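Local structure of folylpolyglutamate synthase protein FOLC (Mycobacterium tuberculosis, 2VOS) at residues A[32-37]-A[149-154]. The protein probably catalyses the ATP-dependent addition of L-glutamate to dihydropteroate and, in further rounds, to tetrahydrofolate, giving dihydrofolate and folylpolyglutamates. Numbering follows the deposited sequence.
Sequences HLLDQR and MSKFEV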
ATOM      1  N   HIS A  32     -10.232  -2.277 -20.244  1.00 42.41           N
ATOM      2  CA  HIS A  32     -10.473  -1.271 -21.309  1.00 43.35           C
ATOM      3  C   HIS A  32     -11.797  -0.519 -21.042  1.00 42.93           C
ATOM      4  O   HIS A  32     -11.848   0.702 -21.151  1.00 42.77           O
ATOM      5  CB  HIS A  32     -10.492  -1.926 -22.699  1.00 43.64           C
ATOM      6  CG  HIS A  32     -10.553  -0.939 -23.835  1.00 45.46           C
ATOM      7  ND1 HIS A  32      -9.614   0.059 -24.015  1.00 48.47           N
ATOM      8  CD2 HIS A  32     -11.446  -0.795 -24.845  1.00 45.18           C
ATOM      9  CE1 HIS A  32      -9.922   0.773 -25.083  1.00 47.77           C
ATOM     10  NE2 HIS A  32     -11.030   0.277 -25.605  1.00 47.57           N
ATOM     11  N   LEU A  33     -12.857  -1.245 -20.669  1.00 41.86           N
ATOM     12  CA  LEU A  33     -14.116  -0.593 -20.314  1.00 43.05           C
ATOM     13  C   LEU A  33     -13.973   0.251 -19.069  1.00 43.95           C
ATOM     14  O   LEU A  33     -14.440   1.388 -19.052  1.00 44.57           O
ATOM     15  CB  LEU A  33     -15.254  -1.595 -20.031  1.00 42.37           C
ATOM     16  CG  LEU A  33     -15.765  -2.399 -21.217  1.00 45.09           C
ATOM     17  CD1 LEU A  33     -16.872  -3.323 -20.683  1.00 44.03           C
ATOM     18  CD2 LEU A  33     -16.254  -1.473 -22.311  1.00 44.52           C
ATOM     19  N   LEU A  34     -13.410  -0.337 -18.001  1.00 44.07           N
ATOM     20  CA  LEU A  34     -13.332   0.342 -16.718  1.00 43.74           C
ATOM     21  C   LEU A  34     -12.504   1.612 -16.915  1.00 44.41           C
ATOM     22  O   LEU A  34     -12.801   2.625 -16.291  1.00 45.09           O
ATOM     23  CB  LEU A  34     -12.713  -0.554 -15.611  1.00 42.59           C
ATOM     24  CG  LEU A  34     -13.565  -1.745 -15.161  1.00 44.57           C
ATOM     25  CD1 LEU A  34     -12.825  -2.540 -14.108  1.00 44.47           C
ATOM     26  CD2 LEU A  34     -14.799  -1.158 -14.532  1.00 44.97           C
ATOM     27  N   ASP A  35     -11.477   1.570 -17.771  1.00 44.76           N
ATOM     28  CA  ASP A  35     -10.618   2.735 -17.954  1.00 46.62           C
ATOM     29  C   ASP A  35     -11.325   3.870 -18.650  1.00 47.73           C
ATOM     30  O   ASP A  35     -10.796   4.997 -18.683  1.00 47.14           O
ATOM     31  CB  ASP A  35      -9.305   2.375 -18.656  1.00 46.88           C
ATOM     32  CG  ASP A  35      -8.377   1.548 -17.760  1.00 50.53           C
ATOM     33  OD1 ASP A  35      -8.666   1.381 -16.579  1.00 51.64           O
ATOM     34  OD2 ASP A  35      -7.342   1.064 -18.222  1.00 55.06           O
ATOM     35  N   GLN A  36     -12.507   3.592 -19.226  1.00 48.12           N
ATOM     36  CA  GLN A  36     -13.233   4.642 -19.944  1.00 49.31           C
ATOM     37  C   GLN A  36     -14.089   5.432 -18.980  1.00 50.99           C
ATOM     38  O   GLN A  36     -14.693   6.415 -19.359  1.00 51.64           O
ATOM     39  CB  GLN A  36     -14.077   4.085 -21.067  1.00 47.74           C
ATOM     40  CG  GLN A  36     -13.218   3.672 -22.236  1.00 48.21           C
ATOM     41  CD  GLN A  36     -13.997   2.894 -23.280  1.00 51.46           C
ATOM     42  OE1 GLN A  36     -14.808   3.465 -24.007  1.00 56.39           O
ATOM     43  NE2 GLN A  36     -13.750   1.593 -23.371  1.00 49.78           N
ATOM     44  N   ARG A  37     -14.132   4.985 -17.727  1.00 52.82           N
ATOM     45  CA  ARG A  37     -14.974   5.624 -16.737  1.00 54.77           C
ATOM     46  C   ARG A  37     -14.312   6.911 -16.249  1.00 57.01           C
ATOM     47  O   ARG A  37     -14.954   7.950 -16.141  1.00 56.76           O
ATOM     48  CB  ARG A  37     -15.204   4.683 -15.561  1.00 53.76           C
ATOM     49  CG  ARG A  37     -16.213   3.602 -15.895  1.00 50.95           C
ATOM     50  CD  ARG A  37     -16.589   2.665 -14.760  1.00 47.54           C
ATOM     51  NE  ARG A  37     -17.614   1.731 -15.262  1.00 46.44           N
ATOM     52  CZ  ARG A  37     -18.924   1.969 -15.213  1.00 46.17           C
ATOM     53  NH1 ARG A  37     -19.385   3.054 -14.588  1.00 47.76           N
ATOM     54  NH2 ARG A  37     -19.788   1.118 -15.736  1.00 46.54           N
HETATM   55  N   MSE A 149     -20.547   5.634 -12.479  1.00 46.07           N
HETATM   56  CA  MSE A 149     -19.756   5.140 -11.347  1.00 45.01           C
HETATM   57  C   MSE A 149     -18.300   5.200 -11.758  1.00 44.42           C
HETATM   58  O   MSE A 149     -18.001   4.994 -12.922  1.00 45.93           O
HETATM   59  CB  MSE A 149     -20.132   3.691 -11.015  1.00 43.99           C
HETATM   60  CG  MSE A 149     -21.579   3.514 -10.644  1.00 44.15           C
HETATM   61 SE   MSE A 149     -21.920   1.820  -9.714  1.00 47.04          SE
HETATM   62  CE  MSE A 149     -21.013   2.333  -8.056  1.00 49.81           C
ATOM     63  N   SER A 150     -17.395   5.467 -10.827  1.00 43.62           N
ATOM     64  CA  SER A 150     -15.973   5.501 -11.145  1.00 43.09           C
ATOM     65  C   SER A 150     -15.427   4.095 -11.193  1.00 44.13           C
ATOM     66  O   SER A 150     -16.048   3.141 -10.690  1.00 43.76           O
ATOM     67  CB  SER A 150     -15.204   6.250 -10.081  1.00 42.51           C
ATOM     68  OG  SER A 150     -15.215   5.540  -8.855  1.00 41.26           O
ATOM     69  N   LYS A 151     -14.255   3.962 -11.786  1.00 43.39           N
ATOM     70  CA  LYS A 151     -13.597   2.677 -11.804  1.00 43.01           C
ATOM     71  C   LYS A 151     -13.315   2.154 -10.380  1.00 42.89           C
ATOM     72  O   LYS A 151     -13.521   0.971 -10.093  1.00 41.68           O
ATOM     73  CB  LYS A 151     -12.299   2.804 -12.587  1.00 43.70           C
ATOM     74  CG  LYS A 151     -11.477   1.559 -12.456  1.00 44.01           C
ATOM     75  CD  LYS A 151     -10.269   1.588 -13.399  1.00 48.59           C
ATOM     76  CE  LYS A 151      -9.633   0.134 -13.385  1.00 51.22           C
ATOM     77  NZ  LYS A 151      -8.350   0.058 -14.258  1.00 52.14           N
ATOM     78  N   PHE A 152     -12.863   3.021  -9.467  1.00 42.82           N
ATOM     79  CA  PHE A 152     -12.655   2.576  -8.113  1.00 43.64           C
ATOM     80  C   PHE A 152     -13.956   2.071  -7.445  1.00 44.52           C
ATOM     81  O   PHE A 152     -13.968   1.024  -6.732  1.00 45.64           O
ATOM     82  CB  PHE A 152     -11.935   3.637  -7.232  1.00 43.58           C
ATOM     83  CG  PHE A 152     -11.503   3.057  -5.879  1.00 47.02           C
ATOM     84  CD1 PHE A 152     -10.556   2.014  -5.834  1.00 46.67           C
ATOM     85  CD2 PHE A 152     -12.096   3.483  -4.683  1.00 43.02           C
ATOM     86  CE1 PHE A 152     -10.154   1.438  -4.622  1.00 46.58           C
ATOM     87  CE2 PHE A 152     -11.713   2.918  -3.474  1.00 46.58           C
ATOM     88  CZ  PHE A 152     -10.746   1.886  -3.424  1.00 46.56           C
ATOM     89  N   GLU A 153     -15.062   2.782  -7.646  1.00 44.28           N
ATOM     90  CA  GLU A 153     -16.342   2.311  -7.102  1.00 42.89           C
ATOM     91  C   GLU A 153     -16.688   0.894  -7.596  1.00 42.59           C
ATOM     92  O   GLU A 153     -17.061   0.027  -6.822  1.00 42.11           O
ATOM     93  CB  GLU A 153     -17.444   3.302  -7.461  1.00 42.32           C
ATOM     94  CG  GLU A 153     -17.395   4.515  -6.568  1.00 40.46           C
ATOM     95  CD  GLU A 153     -18.327   5.646  -7.051  1.00 46.63           C
ATOM     96  OE1 GLU A 153     -18.952   5.529  -8.116  1.00 42.89           O
ATOM     97  OE2 GLU A 153     -18.435   6.660  -6.353  1.00 47.13           O
ATOM     98  N   VAL A 154     -16.532   0.660  -8.884  1.00 42.94           N
ATOM     99  CA  VAL A 154     -16.794  -0.649  -9.446  1.00 43.03           C
ATOM    100  C   VAL A 154     -15.822  -1.719  -8.905  1.00 43.55           C
ATOM    101  O   VAL A 154     -16.270  -2.821  -8.547  1.00 44.04           O
ATOM    102  CB  VAL A 154     -16.789  -0.606 -10.990  1.00 41.79           C
ATOM    103  CG1 VAL A 154     -17.027  -2.009 -11.531  1.00 43.64           C
ATOM    104  CG2 VAL A 154     -17.891   0.367 -11.486  1.00 44.12           C
TER
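K151, R37 and L34 join residues 32-37, at and after the last part of helix 23-34, to the start of helix 151-165 in the Mur ligase middle domain, at a distance from the nucleotide and metal sites. K151 leaves its helix with CG anti to the backbone N (chi1 171°) and stays extended to its tip. Its CB lies against L34 O, its CD and CE pass over L34 CB, CE at 3.9 Å, and NZ forms a salt bridge with D35 OD1 (2.7 Å), on the syn lone pair. E31 gives the same ammonium a second carboxylate. R37, extended from CG to NE, donates a hydrogen bond from NH1 to M149 O (2.9 Å, N-H...O 161°); the oxygen lies close to the guanidinium plane, and NH1 sits above the carbonyl plane. The turn at chi4 (-89°) presents one guanidinium face to V154 CG2, 4.0 Å from R37 NE, while NH2 forms a salt bridge with D135 of helix 117-140. To one side of both polar links, L34 CD2 packs on V154 CG1 at 3.8 Å. Directly after M149, a capping box (E153 N to S150 OG, S150 N to E153 OE1) starts helix 151-165. The carboxylates beside K151 and R37 would be expected to favour their charged forms.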